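Local coordinates for GTPase-activating protein skywalker (Drosophila melanogaster, PDB 6R82) that acts as a GTPase-activating protein for Rab35 in synaptic vesicle protein recycling, represented here by its TLDc domain, at residues W21-I26 and E97-S102; H54-L59 and Y182-I187; C73-F78 and F93-T98; E126-A131 and C160-N165. One frame throughout, in Å; residues are numbered along the deposited sequence.

Contact 1: W21-I26 and E97-S102; sequences WLPVRI and ETFLFS
Arg25 and Glu97 meet tip to tip, their guanidinium and carboxylate planes only 7° apart. The grip is end-on and bidentate: Arg25 NH1 donates to Glu97 OE2 at 2.7 Å, and Arg25 NH2 to Glu97 OE1 at 2.9 Å. Both acceptors use their syn lone pairs and both bonds are nearly straight, so the two flat groups are held against twisting. An arginine chain extended from CG to NE and a glutamate chain extended beyond CG span the gap, while Pro23 lies obliquely across the acid, its CB 3.7 Å from Glu97 OE2. The contact lays the loop between helix 13-18 and strand 30-36 of the TLDc domain along the start of strand 99-104, the two running roughly antiparallel. Away from the ion pair the chemistry turns apolar. Phe99 takes the crowded first torsion, with CG between the backbone N and the carbonyl carbon (chi1 66°), and its ring edge faces Leu22 CA and Pro23 CD. Trp21 CB packs on the same ring, 4.1 Å from Phe99 CZ. The Trp21 indole crosses Phe101 obliquely, with CZ3 3.9 Å from Phe101 CB. Lys109 makes a cation-pi contact with Phe99 and hydrogen-bonds the carbonyl oxygen of Trp21.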
loop_
_atom_site.group_PDB
_atom_site.type_symbol
_atom_site.label_atom_id
_atom_site.label_comp_id
_atom_site.label_asym_id
_atom_site.label_seq_id
_atom_site.Cartn_x
_atom_site.Cartn_y
_atom_site.Cartn_z
ATOM N N TRP A 21 4.635 13.174 -3.944
ATOM C CA TRP A 21 3.408 12.561 -4.454
ATOM C C TRP A 21 2.293 12.452 -3.418
ATOM O O TRP A 21 1.144 12.187 -3.796
ATOM C CB TRP A 21 3.697 11.168 -5.005
ATOM C CG TRP A 21 4.485 11.173 -6.260
ATOM C CD1 TRP A 21 4.639 12.214 -7.136
ATOM C CD2 TRP A 21 5.234 10.084 -6.795
ATOM N NE1 TRP A 21 5.443 11.831 -8.183
ATOM C CE2 TRP A 21 5.821 10.527 -7.994
ATOM C CE3 TRP A 21 5.462 8.773 -6.378
ATOM C CZ2 TRP A 21 6.626 9.707 -8.774
ATOM C CZ3 TRP A 21 6.259 7.963 -7.155
ATOM C CH2 TRP A 21 6.826 8.429 -8.339
ATOM N N LEU A 22 2.596 12.634 -2.126
ATOM C CA LEU A 22 1.581 12.517 -1.088
ATOM C C LEU A 22 0.607 13.686 -1.183
ATOM O O LEU A 22 0.932 14.724 -1.767
ATOM C CB LEU A 22 2.224 12.493 0.297
ATOM C CG LEU A 22 3.323 11.467 0.581
ATOM C CD1 LEU A 22 3.999 11.795 1.901
ATOM C CD2 LEU A 22 2.778 10.042 0.599
ATOM N N PRO A 23 -0.603 13.542 -0.630
ATOM C CA PRO A 23 -1.499 14.705 -0.530
ATOM C C PRO A 23 -0.811 15.835 0.227
ATOM O O PRO A 23 -0.075 15.608 1.193
ATOM C CB PRO A 23 -2.712 14.161 0.235
ATOM C CG PRO A 23 -2.683 12.664 -0.043
ATOM C CD PRO A 23 -1.227 12.314 -0.092
ATOM N N VAL A 24 -1.044 17.062 -0.235
ATOM C CA VAL A 24 -0.218 18.182 0.212
ATOM C C VAL A 24 -0.293 18.346 1.731
ATOM O O VAL A 24 0.719 18.620 2.382
ATOM C CB VAL A 24 -0.613 19.467 -0.551
ATOM C CG1 VAL A 24 -2.089 19.821 -0.330
ATOM C CG2 VAL A 24 0.287 20.629 -0.157
ATOM N N ARG A 25 -1.468 18.129 2.338
ATOM C CA ARG A 25 -1.555 18.321 3.790
ATOM C C ARG A 25 -0.723 17.296 4.554
ATOM O O ARG A 25 -0.288 17.571 5.679
ATOM C CB ARG A 25 -3.008 18.264 4.266
ATOM C CG ARG A 25 -3.603 16.858 4.344
ATOM C CD ARG A 25 -5.136 16.932 4.447
ATOM N NE ARG A 25 -5.726 15.609 4.639
ATOM C CZ ARG A 25 -6.012 14.768 3.652
ATOM N NH1 ARG A 25 -5.782 15.110 2.388
ATOM N NH2 ARG A 25 -6.538 13.585 3.928
ATOM N N ILE A 26 -0.500 16.117 3.968
ATOM C CA ILE A 26 0.232 15.057 4.647
ATOM C C ILE A 26 1.726 15.361 4.704
ATOM O O ILE A 26 2.422 14.899 5.621
ATOM C CB ILE A 26 -0.044 13.708 3.948
ATOM C CG1 ILE A 26 -1.550 13.416 3.936
ATOM C CG2 ILE A 26 0.677 12.565 4.653
ATOM C CD1 ILE A 26 -2.170 13.452 5.309
ATOM N N GLU A 97 -8.215 9.031 -2.379
ATOM C CA GLU A 97 -6.849 9.511 -2.159
ATOM C C GLU A 97 -5.826 8.386 -2.225
ATOM O O GLU A 97 -4.628 8.658 -2.377
ATOM C CB GLU A 97 -6.746 10.237 -0.805
ATOM C CG GLU A 97 -7.410 11.627 -0.785
ATOM C CD GLU A 97 -6.987 12.488 0.431
ATOM O OE1 GLU A 97 -7.282 12.091 1.584
ATOM O OE2 GLU A 97 -6.363 13.564 0.233
ATOM N N THR A 98 -6.270 7.132 -2.113
ATOM C CA THR A 98 -5.384 5.983 -2.269
ATOM C C THR A 98 -4.760 5.993 -3.663
ATOM O O THR A 98 -5.430 6.299 -4.648
ATOM C CB THR A 98 -6.185 4.684 -2.062
ATOM O OG1 THR A 98 -6.741 4.652 -0.736
ATOM C CG2 THR A 98 -5.328 3.455 -2.312
ATOM N N PHE A 99 -3.468 5.666 -3.756
ATOM C CA PHE A 99 -2.838 5.585 -5.068
ATOM C C PHE A 99 -1.718 4.567 -5.022
ATOM O O PHE A 99 -1.162 4.285 -3.957
ATOM C CB PHE A 99 -2.303 6.949 -5.567
ATOM C CG PHE A 99 -1.147 7.529 -4.753
ATOM C CD1 PHE A 99 0.172 7.152 -4.998
ATOM C CD2 PHE A 99 -1.386 8.493 -3.781
ATOM C CE1 PHE A 99 1.229 7.704 -4.274
ATOM C CE2 PHE A 99 -0.336 9.059 -3.051
ATOM C CZ PHE A 99 0.972 8.654 -3.287
ATOM N N LEU A 100 -1.398 4.015 -6.191
ATOM C CA LEU A 100 -0.259 3.125 -6.371
ATOM C C LEU A 100 0.948 3.894 -6.889
ATOM O O LEU A 100 0.825 4.931 -7.540
ATOM C CB LEU A 100 -0.571 2.006 -7.363
ATOM C CG LEU A 100 -1.847 1.193 -7.240
ATOM C CD1 LEU A 100 -2.123 0.542 -8.586
ATOM C CD2 LEU A 100 -1.657 0.154 -6.146
ATOM N N PHE A 101 2.124 3.345 -6.623
ATOM C CA PHE A 101 3.352 3.885 -7.180
ATOM C C PHE A 101 4.303 2.733 -7.458
ATOM O O PHE A 101 4.164 1.639 -6.901
ATOM C CB PHE A 101 4.010 4.903 -6.232
ATOM C CG PHE A 101 4.524 4.300 -4.958
ATOM C CD1 PHE A 101 5.794 3.758 -4.887
ATOM C CD2 PHE A 101 3.724 4.265 -3.826
ATOM C CE1 PHE A 101 6.267 3.190 -3.711
ATOM C CE2 PHE A 101 4.187 3.708 -2.645
ATOM C CZ PHE A 101 5.465 3.167 -2.587
ATOM N N SER A 102 5.282 3.001 -8.322
ATOM C CA SER A 102 6.455 2.156 -8.475
ATOM C C SER A 102 7.684 3.048 -8.501
ATOM O O SER A 102 7.642 4.158 -9.037
ATOM C CB SER A 102 6.402 1.301 -9.759
ATOM O OG SER A 102 5.975 2.061 -10.876
#

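Contact 2: H54-L59 and Y182-I187; sequences HEPTLL and YGFVGI
Leu58 and Tyr182 form an antiparallel hydrogen-bonded pair, each backbone N donating to the carbonyl oxygen of the other. Leu58 N to Tyr182 O measures 3.0 Å and Tyr182 N to Leu58 O 2.9 Å; each donor lies in the plane of the carbonyl it meets. The two side chains leave on the same face of the sheet, where Leu58 CB and Tyr182 CB pack 4.3 Å apart. Beside the pair, Thr57 CA makes a CA-H...O contact with Tyr182 O at 3.2 Å. Toward the C-terminal end of strand 173-185 the direct bonding gives way to water: a single molecule donates to Pro56 O at 2.8 Å and accepts from Phe184 N at 2.9 Å, bridging the strands where they part. Phe184 covers this end. Its CG stands anti to the carbonyl carbon (chi1 -58°), which turns the ring back toward 54-59, edge first, so that Pro56 O lies in the ring plane. Pro56, which follows a cis peptide bond, brings CG to 3.9 Å from Phe184 CD1. An alanine in place of Phe184 would lose the ring that packs on Pro56 and Leu58 and would probably loosen the cover beside the bridging water. Further out, the Tyr182 hydroxyl is hydrogen-bonded to Glu180. In the antiparallel sheet of the TLDc domain, strand 173-185 pairs with 57-63 here and with 30-36 along its other edge, where Gly183 bonds to Val32, while Leu15 of helix 13-18 packs against both Leu58 and Tyr182.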
loop_
_atom_site.group_PDB
_atom_site.type_symbol
_atom_site.label_atom_id
_atom_site.label_comp_id
_atom_site.label_asym_id
_atom_site.label_seq_id
_atom_site.Cartn_x
_atom_site.Cartn_y
_atom_site.Cartn_z
ATOM N N HIS A 54 -3.712 2.970 12.305
ATOM C CA HIS A 54 -3.093 4.161 11.707
ATOM C C HIS A 54 -3.767 4.539 10.395
ATOM O O HIS A 54 -4.128 3.670 9.604
ATOM C CB HIS A 54 -1.603 3.936 11.447
ATOM C CG HIS A 54 -0.772 3.907 12.693
ATOM N ND1 HIS A 54 -0.192 5.038 13.229
ATOM C CD2 HIS A 54 -0.421 2.885 13.506
ATOM C CE1 HIS A 54 0.460 4.720 14.335
ATOM N NE2 HIS A 54 0.347 3.415 14.519
ATOM N N GLU A 55 -3.917 5.839 10.151
ATOM C CA GLU A 55 -4.297 6.279 8.813
ATOM C C GLU A 55 -3.804 7.699 8.598
ATOM O O GLU A 55 -3.732 8.480 9.556
ATOM C CB GLU A 55 -5.813 6.216 8.584
ATOM C CG GLU A 55 -6.585 7.247 9.368
ATOM C CD GLU A 55 -8.033 7.390 8.903
ATOM O OE1 GLU A 55 -8.687 6.356 8.613
ATOM O OE2 GLU A 55 -8.508 8.546 8.829
ATOM N N PRO A 56 -3.395 8.045 7.377
ATOM C CA PRO A 56 -3.174 7.139 6.237
ATOM C C PRO A 56 -1.889 6.349 6.431
ATOM O O PRO A 56 -1.217 6.570 7.440
ATOM C CB PRO A 56 -3.032 8.095 5.060
ATOM C CG PRO A 56 -2.345 9.319 5.704
ATOM C CD PRO A 56 -2.936 9.422 7.095
ATOM N N THR A 57 -1.547 5.436 5.519
ATOM C CA THR A 57 -0.278 4.725 5.626
ATOM C C THR A 57 0.377 4.645 4.256
ATOM O O THR A 57 -0.256 4.855 3.223
ATOM C CB THR A 57 -0.421 3.299 6.204
ATOM O OG1 THR A 57 -1.348 2.551 5.417
ATOM C CG2 THR A 57 -0.907 3.334 7.651
ATOM N N LEU A 58 1.665 4.354 4.268
ATOM C CA LEU A 58 2.460 4.217 3.059
ATOM C C LEU A 58 3.090 2.832 3.083
ATOM O O LEU A 58 3.845 2.501 4.006
ATOM C CB LEU A 58 3.536 5.308 2.976
ATOM C CG LEU A 58 4.301 5.433 1.653
ATOM C CD1 LEU A 58 3.334 5.615 0.492
ATOM C CD2 LEU A 58 5.253 6.612 1.719
ATOM N N LEU A 59 2.766 2.026 2.087
ATOM C CA LEU A 59 3.227 0.647 2.011
ATOM C C LEU A 59 4.312 0.557 0.944
ATOM O O LEU A 59 4.111 1.025 -0.180
ATOM C CB LEU A 59 2.054 -0.285 1.691
ATOM C CG LEU A 59 2.273 -1.772 1.952
ATOM C CD1 LEU A 59 0.995 -2.422 2.487
ATOM C CD2 LEU A 59 2.739 -2.439 0.671
ATOM N N TYR A 182 4.703 2.750 6.779
ATOM C CA TYR A 182 4.901 4.003 7.494
ATOM C C TYR A 182 3.554 4.612 7.842
ATOM O O TYR A 182 2.606 4.515 7.062
ATOM C CB TYR A 182 5.716 5.003 6.647
ATOM C CG TYR A 182 7.139 4.544 6.410
ATOM C CD1 TYR A 182 7.450 3.707 5.339
ATOM C CD2 TYR A 182 8.163 4.926 7.265
ATOM C CE1 TYR A 182 8.755 3.264 5.127
ATOM C CE2 TYR A 182 9.466 4.480 7.068
ATOM C CZ TYR A 182 9.753 3.653 5.992
ATOM O OH TYR A 182 11.045 3.218 5.788
ATOM N N GLY A 183 3.475 5.230 9.023
ATOM C CA GLY A 183 2.397 6.124 9.370
ATOM C C GLY A 183 2.871 7.568 9.446
ATOM O O GLY A 183 3.989 7.908 9.053
ATOM N N PHE A 184 1.996 8.426 9.972
ATOM C CA PHE A 184 2.295 9.855 10.051
ATOM C C PHE A 184 1.842 10.400 11.395
ATOM O O PHE A 184 0.703 10.162 11.812
ATOM C CB PHE A 184 1.618 10.626 8.906
ATOM C CG PHE A 184 2.018 10.143 7.544
ATOM C CD1 PHE A 184 1.380 9.051 6.967
ATOM C CD2 PHE A 184 3.053 10.757 6.848
ATOM C CE1 PHE A 184 1.759 8.584 5.724
ATOM C CE2 PHE A 184 3.428 10.297 5.589
ATOM C CZ PHE A 184 2.780 9.206 5.030
ATOM N N VAL A 185 2.721 11.147 12.063
ATOM C CA VAL A 185 2.404 11.710 13.367
ATOM C C VAL A 185 2.588 13.221 13.308
ATOM O O VAL A 185 3.300 13.753 12.455
ATOM C CB VAL A 185 3.259 11.090 14.503
ATOM C CG1 VAL A 185 2.960 9.578 14.655
ATOM C CG2 VAL A 185 4.746 11.314 14.261
ATOM N N GLY A 186 1.908 13.915 14.222
ATOM C CA GLY A 186 2.145 15.334 14.411
ATOM C C GLY A 186 0.925 16.234 14.427
ATOM O O GLY A 186 1.031 17.412 14.067
ATOM N N ILE A 187 -0.222 15.710 14.855
ATOM C CA ILE A 187 -1.465 16.484 14.922
ATOM C C ILE A 187 -1.305 17.805 15.694
ATOM O O ILE A 187 -0.718 17.836 16.787
ATOM C CB ILE A 187 -2.594 15.668 15.565
ATOM C CG1 ILE A 187 -3.103 14.583 14.624
ATOM C CG2 ILE A 187 -3.737 16.581 15.922
ATOM C CD1 ILE A 187 -3.977 13.568 15.353
HETATM O O HOH W 1 -0.676 7.410 10.031
#

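Contact 3: C73-F78 and F93-T98; sequences CSSRWF and FGTGET
The backbones of Cys73-Phe78 and Phe93-Thr98 approach most closely at Cys73 and Thr98, whose CA atoms are 4.8 Å apart, and a type I beta turn from Thr95 to Thr98 closes 93-98. Ser74 reaches into this turn. With its OG in the crowded position between backbone N and carbonyl carbon (chi1 59°), the hydroxyl accepts from Thr95 N at 2.9 Å and lies 2.9 Å from Thr98 OG1, with Ser75 OG as a further hydrogen-bond partner. Thr98 OG1 is itself a node: it accepts from Ser74 N at 3.2 Å and donates to Thr95 O, which also receives Thr98 N. Thr95 OG1 adds an ST turn by accepting from Glu97 N. A valine in place of Thr98 would remove the hydroxyl and would probably leave Ser74 N without this acceptor and weaken the tie between the two ends of this connection. Farther along, Phe93 CZ packs against Trp77 CE3 at 3.8 Å, the two planes nearly perpendicular, while Phe93 CE2 comes within 3.2 Å of Arg76 O. Trp77 also meets Phe47 edge-to-face. Both segments belong to the long connection that links strand 68-73 to its antiparallel neighbour 99-104 in the TLDc sheet, and Trp77 and Phe93 pack onto Met129 of strand 129-131.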
loop_
_atom_site.group_PDB
_atom_site.type_symbol
_atom_site.label_atom_id
_atom_site.label_comp_id
_atom_site.label_asym_id
_atom_site.label_seq_id
_atom_site.Cartn_x
_atom_site.Cartn_y
_atom_site.Cartn_z
ATOM N N CYS A 73 -2.158 4.363 1.245
ATOM C CA CYS A 73 -3.468 3.852 1.637
ATOM C C CYS A 73 -4.200 4.872 2.492
ATOM O O CYS A 73 -3.710 5.262 3.553
ATOM C CB CYS A 73 -3.320 2.540 2.399
ATOM S SG CYS A 73 -2.371 1.297 1.473
ATOM N N SER A 74 -5.401 5.254 2.062
ATOM C CA SER A 74 -6.117 6.335 2.729
ATOM C C SER A 74 -6.687 5.946 4.098
ATOM O O SER A 74 -6.869 6.826 4.943
ATOM C CB SER A 74 -7.250 6.823 1.830
ATOM O OG SER A 74 -8.127 5.741 1.550
ATOM N N SER A 75 -6.982 4.668 4.355
ATOM C CA SER A 75 -7.842 4.312 5.483
ATOM C C SER A 75 -7.191 3.256 6.364
ATOM O O SER A 75 -6.303 2.515 5.927
ATOM C CB SER A 75 -9.205 3.799 4.988
ATOM O OG SER A 75 -9.713 4.660 3.995
ATOM N N ARG A 76 -7.651 3.173 7.615
ATOM C CA ARG A 76 -7.062 2.192 8.517
ATOM C C ARG A 76 -7.431 0.773 8.095
ATOM O O ARG A 76 -8.546 0.508 7.631
ATOM C CB ARG A 76 -7.467 2.452 9.970
ATOM C CG ARG A 76 -8.819 2.933 10.170
ATOM C CD ARG A 76 -9.052 3.457 11.576
ATOM N NE ARG A 76 -10.471 3.738 11.581
ATOM C CZ ARG A 76 -11.375 3.128 12.331
ATOM N NH1 ARG A 76 -11.007 2.212 13.228
ATOM N NH2 ARG A 76 -12.650 3.474 12.200
ATOM N N TRP A 77 -6.465 -0.134 8.208
ATOM C CA TRP A 77 -6.743 -1.520 7.857
ATOM C C TRP A 77 -7.761 -2.131 8.809
ATOM O O TRP A 77 -8.392 -3.128 8.460
ATOM C CB TRP A 77 -5.445 -2.330 7.829
ATOM C CG TRP A 77 -4.563 -2.006 6.629
ATOM C CD1 TRP A 77 -3.435 -1.243 6.628
ATOM C CD2 TRP A 77 -4.750 -2.444 5.274
ATOM N NE1 TRP A 77 -2.914 -1.170 5.360
ATOM C CE2 TRP A 77 -3.701 -1.897 4.508
ATOM C CE3 TRP A 77 -5.711 -3.236 4.633
ATOM C CZ2 TRP A 77 -3.566 -2.129 3.126
ATOM C CZ3 TRP A 77 -5.587 -3.455 3.252
ATOM C CH2 TRP A 77 -4.516 -2.909 2.519
ATOM N N PHE A 78 -7.944 -1.536 9.994
ATOM C CA PHE A 78 -9.013 -1.936 10.902
ATOM C C PHE A 78 -10.364 -1.997 10.203
ATOM O O PHE A 78 -11.221 -2.797 10.589
ATOM C CB PHE A 78 -9.089 -0.950 12.068
ATOM C CG PHE A 78 -10.105 -1.310 13.135
ATOM C CD1 PHE A 78 -9.752 -2.139 14.190
ATOM C CD2 PHE A 78 -11.395 -0.771 13.102
ATOM C CE1 PHE A 78 -10.669 -2.457 15.196
ATOM C CE2 PHE A 78 -12.323 -1.076 14.093
ATOM C CZ PHE A 78 -11.964 -1.922 15.143
ATOM N N PHE A 93 -12.701 -1.261 0.760
ATOM C CA PHE A 93 -12.921 -0.028 1.504
ATOM C C PHE A 93 -11.845 0.984 1.110
ATOM O O PHE A 93 -10.930 0.674 0.346
ATOM C CB PHE A 93 -12.933 -0.291 3.019
ATOM C CG PHE A 93 -11.615 -0.813 3.563
ATOM C CD1 PHE A 93 -11.249 -2.140 3.390
ATOM C CD2 PHE A 93 -10.747 0.035 4.244
ATOM C CE1 PHE A 93 -10.047 -2.629 3.893
ATOM C CE2 PHE A 93 -9.544 -0.434 4.742
ATOM C CZ PHE A 93 -9.187 -1.772 4.567
ATOM N N GLY A 94 -11.972 2.207 1.614
ATOM C CA GLY A 94 -11.001 3.265 1.360
ATOM C C GLY A 94 -11.584 4.418 0.557
ATOM O O GLY A 94 -12.758 4.431 0.192
ATOM N N THR A 95 -10.736 5.417 0.307
ATOM C CA THR A 95 -11.141 6.591 -0.460
ATOM C C THR A 95 -10.244 6.778 -1.679
ATOM O O THR A 95 -9.187 6.150 -1.819
ATOM C CB THR A 95 -11.095 7.880 0.374
ATOM O OG1 THR A 95 -9.736 8.340 0.441
ATOM C CG2 THR A 95 -11.635 7.659 1.765
ATOM N N GLY A 96 -10.679 7.699 -2.546
ATOM C CA GLY A 96 -9.992 8.042 -3.774
ATOM C C GLY A 96 -8.656 8.741 -3.612
ATOM O O GLY A 96 -8.019 9.031 -4.630
ATOM N N GLU A 97 -8.215 9.031 -2.379
ATOM C CA GLU A 97 -6.849 9.511 -2.159
ATOM C C GLU A 97 -5.826 8.386 -2.225
ATOM O O GLU A 97 -4.628 8.658 -2.377
ATOM C CB GLU A 97 -6.746 10.237 -0.805
ATOM C CG GLU A 97 -7.410 11.627 -0.785
ATOM C CD GLU A 97 -6.987 12.488 0.431
ATOM O OE1 GLU A 97 -7.282 12.091 1.584
ATOM O OE2 GLU A 97 -6.363 13.564 0.233
ATOM N N THR A 98 -6.270 7.132 -2.113
ATOM C CA THR A 98 -5.384 5.983 -2.269
ATOM C C THR A 98 -4.760 5.993 -3.663
ATOM O O THR A 98 -5.430 6.299 -4.648
ATOM C CB THR A 98 -6.185 4.684 -2.062
ATOM O OG1 THR A 98 -6.741 4.652 -0.736
ATOM C CG2 THR A 98 -5.328 3.455 -2.312
#

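Contact 4: E126-A131 and C160-N165; sequences ELFMAA and CKTFNN
Thr162 CG2 packs against the ring of Phe128, 3.5 Å from CE1, the two side chains crossing at about a right angle. The methyl stands anti to the threonine backbone N, and the same torsion (chi1 -68°) sets the hydroxyl beside that N, directed at 126-131. There Thr162 OG1 accepts from Leu127 N at 2.8 Å, with an N-H...O angle of 161°. The hydroxyl is also hydrogen-bonded to Gly140 O, so this buried oxygen has partners on two backbone groups. The methyl serves a second ring as well, lying 3.8 Å above the centre of Phe163. The two branches of Thr162 thus serve a polar and an aromatic contact. Phe128 and Phe163 cross at roughly a right angle: Phe163 CZ sits in the plane of the Phe128 ring, at its edge, 3.8 Å from Phe128 CD1. Within 160-165, Cys160 N bonds to Asn165 OD1 from above the carbonyl plane, and Phe163 N makes a weak bond to Cys160 SG. The contact joins 126-131, which carries strand 129-131, to the loop between strands 154-156 and 173-185; Trp112 meets Phe128 edge-to-face, and Leu100 of strand 99-104 packs on Phe163.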
loop_
_atom_site.group_PDB
_atom_site.type_symbol
_atom_site.label_atom_id
_atom_site.label_comp_id
_atom_site.label_asym_id
_atom_site.label_seq_id
_atom_site.Cartn_x
_atom_site.Cartn_y
_atom_site.Cartn_z
ATOM N N GLU A 126 -13.767 1.775 -8.351
ATOM C CA GLU A 126 -13.681 2.412 -7.037
ATOM C C GLU A 126 -13.331 1.402 -5.950
ATOM O O GLU A 126 -13.900 1.431 -4.856
ATOM C CB GLU A 126 -14.991 3.107 -6.679
ATOM C CG GLU A 126 -15.291 4.349 -7.472
ATOM C CD GLU A 126 -16.591 4.998 -7.040
ATOM O OE1 GLU A 126 -16.558 6.158 -6.567
ATOM O OE2 GLU A 126 -17.647 4.337 -7.164
ATOM N N LEU A 127 -12.384 0.506 -6.225
ATOM C CA LEU A 127 -12.049 -0.614 -5.345
ATOM C C LEU A 127 -10.613 -0.438 -4.871
ATOM O O LEU A 127 -9.671 -0.766 -5.596
ATOM C CB LEU A 127 -12.221 -1.950 -6.070
ATOM C CG LEU A 127 -13.577 -2.280 -6.699
ATOM C CD1 LEU A 127 -13.542 -3.668 -7.361
ATOM C CD2 LEU A 127 -14.683 -2.212 -5.651
ATOM N N PHE A 128 -10.444 0.041 -3.637
ATOM C CA PHE A 128 -9.149 0.534 -3.171
ATOM C C PHE A 128 -8.384 -0.485 -2.330
ATOM O O PHE A 128 -7.277 -0.884 -2.701
ATOM C CB PHE A 128 -9.366 1.847 -2.403
ATOM C CG PHE A 128 -9.993 2.919 -3.244
ATOM C CD1 PHE A 128 -9.361 3.372 -4.393
ATOM C CD2 PHE A 128 -11.229 3.448 -2.914
ATOM C CE1 PHE A 128 -9.956 4.344 -5.199
ATOM C CE2 PHE A 128 -11.822 4.424 -3.711
ATOM C CZ PHE A 128 -11.175 4.869 -4.856
ATOM N N MET A 129 -8.943 -0.904 -1.197
ATOM C CA MET A 129 -8.256 -1.761 -0.238
ATOM C C MET A 129 -9.176 -2.905 0.169
ATOM O O MET A 129 -10.386 -2.717 0.293
ATOM C CB MET A 129 -7.839 -0.983 1.041
ATOM C CG MET A 129 -7.026 0.314 0.806
ATOM S SD MET A 129 -7.006 1.414 2.266
ATOM C CE MET A 129 -6.061 0.419 3.419
ATOM N N ALA A 130 -8.590 -4.080 0.404
ATOM C CA ALA A 130 -9.313 -5.225 0.956
ATOM C C ALA A 130 -8.322 -6.112 1.702
ATOM O O ALA A 130 -7.153 -6.188 1.323
ATOM C CB ALA A 130 -10.037 -6.023 -0.137
ATOM N N ALA A 131 -8.776 -6.756 2.777
ATOM C CA ALA A 131 -7.858 -7.551 3.591
ATOM C C ALA A 131 -8.632 -8.536 4.454
ATOM O O ALA A 131 -9.710 -8.221 4.959
ATOM C CB ALA A 131 -6.991 -6.652 4.490
ATOM N N CYS A 160 -5.462 -3.322 -12.908
ATOM C CA CYS A 160 -6.781 -3.205 -12.309
ATOM C C CYS A 160 -7.459 -1.956 -12.852
ATOM O O CYS A 160 -6.801 -1.023 -13.316
ATOM C CB CYS A 160 -6.699 -3.162 -10.774
ATOM S SG CYS A 160 -6.294 -1.520 -10.094
ATOM N N LYS A 161 -8.790 -1.948 -12.792
ATOM C CA LYS A 161 -9.557 -0.834 -13.343
ATOM C C LYS A 161 -9.665 0.365 -12.410
ATOM O O LYS A 161 -9.999 1.464 -12.873
ATOM C CB LYS A 161 -10.966 -1.288 -13.710
ATOM C CG LYS A 161 -11.056 -1.838 -15.113
ATOM C CD LYS A 161 -12.446 -2.329 -15.451
ATOM C CE LYS A 161 -13.482 -1.215 -15.413
ATOM N NZ LYS A 161 -14.019 -0.933 -14.049
ATOM N N THR A 162 -9.438 0.190 -11.110
ATOM C CA THR A 162 -9.478 1.349 -10.230
ATOM C C THR A 162 -8.310 2.294 -10.513
ATOM O O THR A 162 -8.476 3.515 -10.464
ATOM C CB THR A 162 -9.505 0.885 -8.768
ATOM O OG1 THR A 162 -10.756 0.227 -8.508
ATOM C CG2 THR A 162 -9.375 2.074 -7.813
ATOM N N PHE A 163 -7.146 1.754 -10.882
ATOM C CA PHE A 163 -5.959 2.561 -11.104
ATOM C C PHE A 163 -5.403 2.501 -12.522
ATOM O O PHE A 163 -4.473 3.257 -12.825
ATOM C CB PHE A 163 -4.863 2.147 -10.114
ATOM C CG PHE A 163 -5.218 2.444 -8.691
ATOM C CD1 PHE A 163 -5.426 3.756 -8.279
ATOM C CD2 PHE A 163 -5.393 1.416 -7.773
ATOM C CE1 PHE A 163 -5.777 4.045 -6.968
ATOM C CE2 PHE A 163 -5.736 1.694 -6.455
ATOM C CZ PHE A 163 -5.931 3.007 -6.049
ATOM N N ASN A 164 -5.936 1.635 -13.391
ATOM C CA ASN A 164 -5.511 1.513 -14.793
ATOM C C ASN A 164 -3.995 1.419 -14.925
ATOM O O ASN A 164 -3.376 2.079 -15.762
ATOM C CB ASN A 164 -6.050 2.663 -15.639
ATOM C CG ASN A 164 -6.126 2.304 -17.116
ATOM O OD1 ASN A 164 -5.125 2.364 -17.835
ATOM N ND2 ASN A 164 -7.312 1.912 -17.570
ATOM N N ASN A 165 -3.402 0.592 -14.097
ATOM C CA ASN A 165 -1.964 0.427 -14.013
ATOM C C ASN A 165 -1.507 -0.761 -14.840
ATOM O O ASN A 165 -2.303 -1.644 -15.173
ATOM C CB ASN A 165 -1.553 0.207 -12.557
ATOM C CG ASN A 165 -2.263 -0.975 -11.939
ATOM O OD1 ASN A 165 -3.483 -0.953 -11.783
ATOM N ND2 ASN A 165 -1.512 -2.019 -11.595
#

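Contacts 2 and 4 are the more buried pair, whereas contacts 1 and 3 lie partly at the surface. Contact 2 is true sheet pairing, built on backbone bonds; the other three involve loops and are carried by side chains, in contacts 3 and 4 with backbone N-H groups as donors: an ion pair with aromatic packing in contact 1, a hydroxyl network in contact 3, and a threonine between two rings in contact 4. Contacts 1 and 3 share Glu97 and Thr98, so the turn before strand 99-104 serves both. Contact 1 packs on contact 2 through Ile26 and Phe184, and contact 3 reaches contact 4 where Phe93 N lies 2.8 Å from Met129 O. Contacts 2 and 4 do not touch.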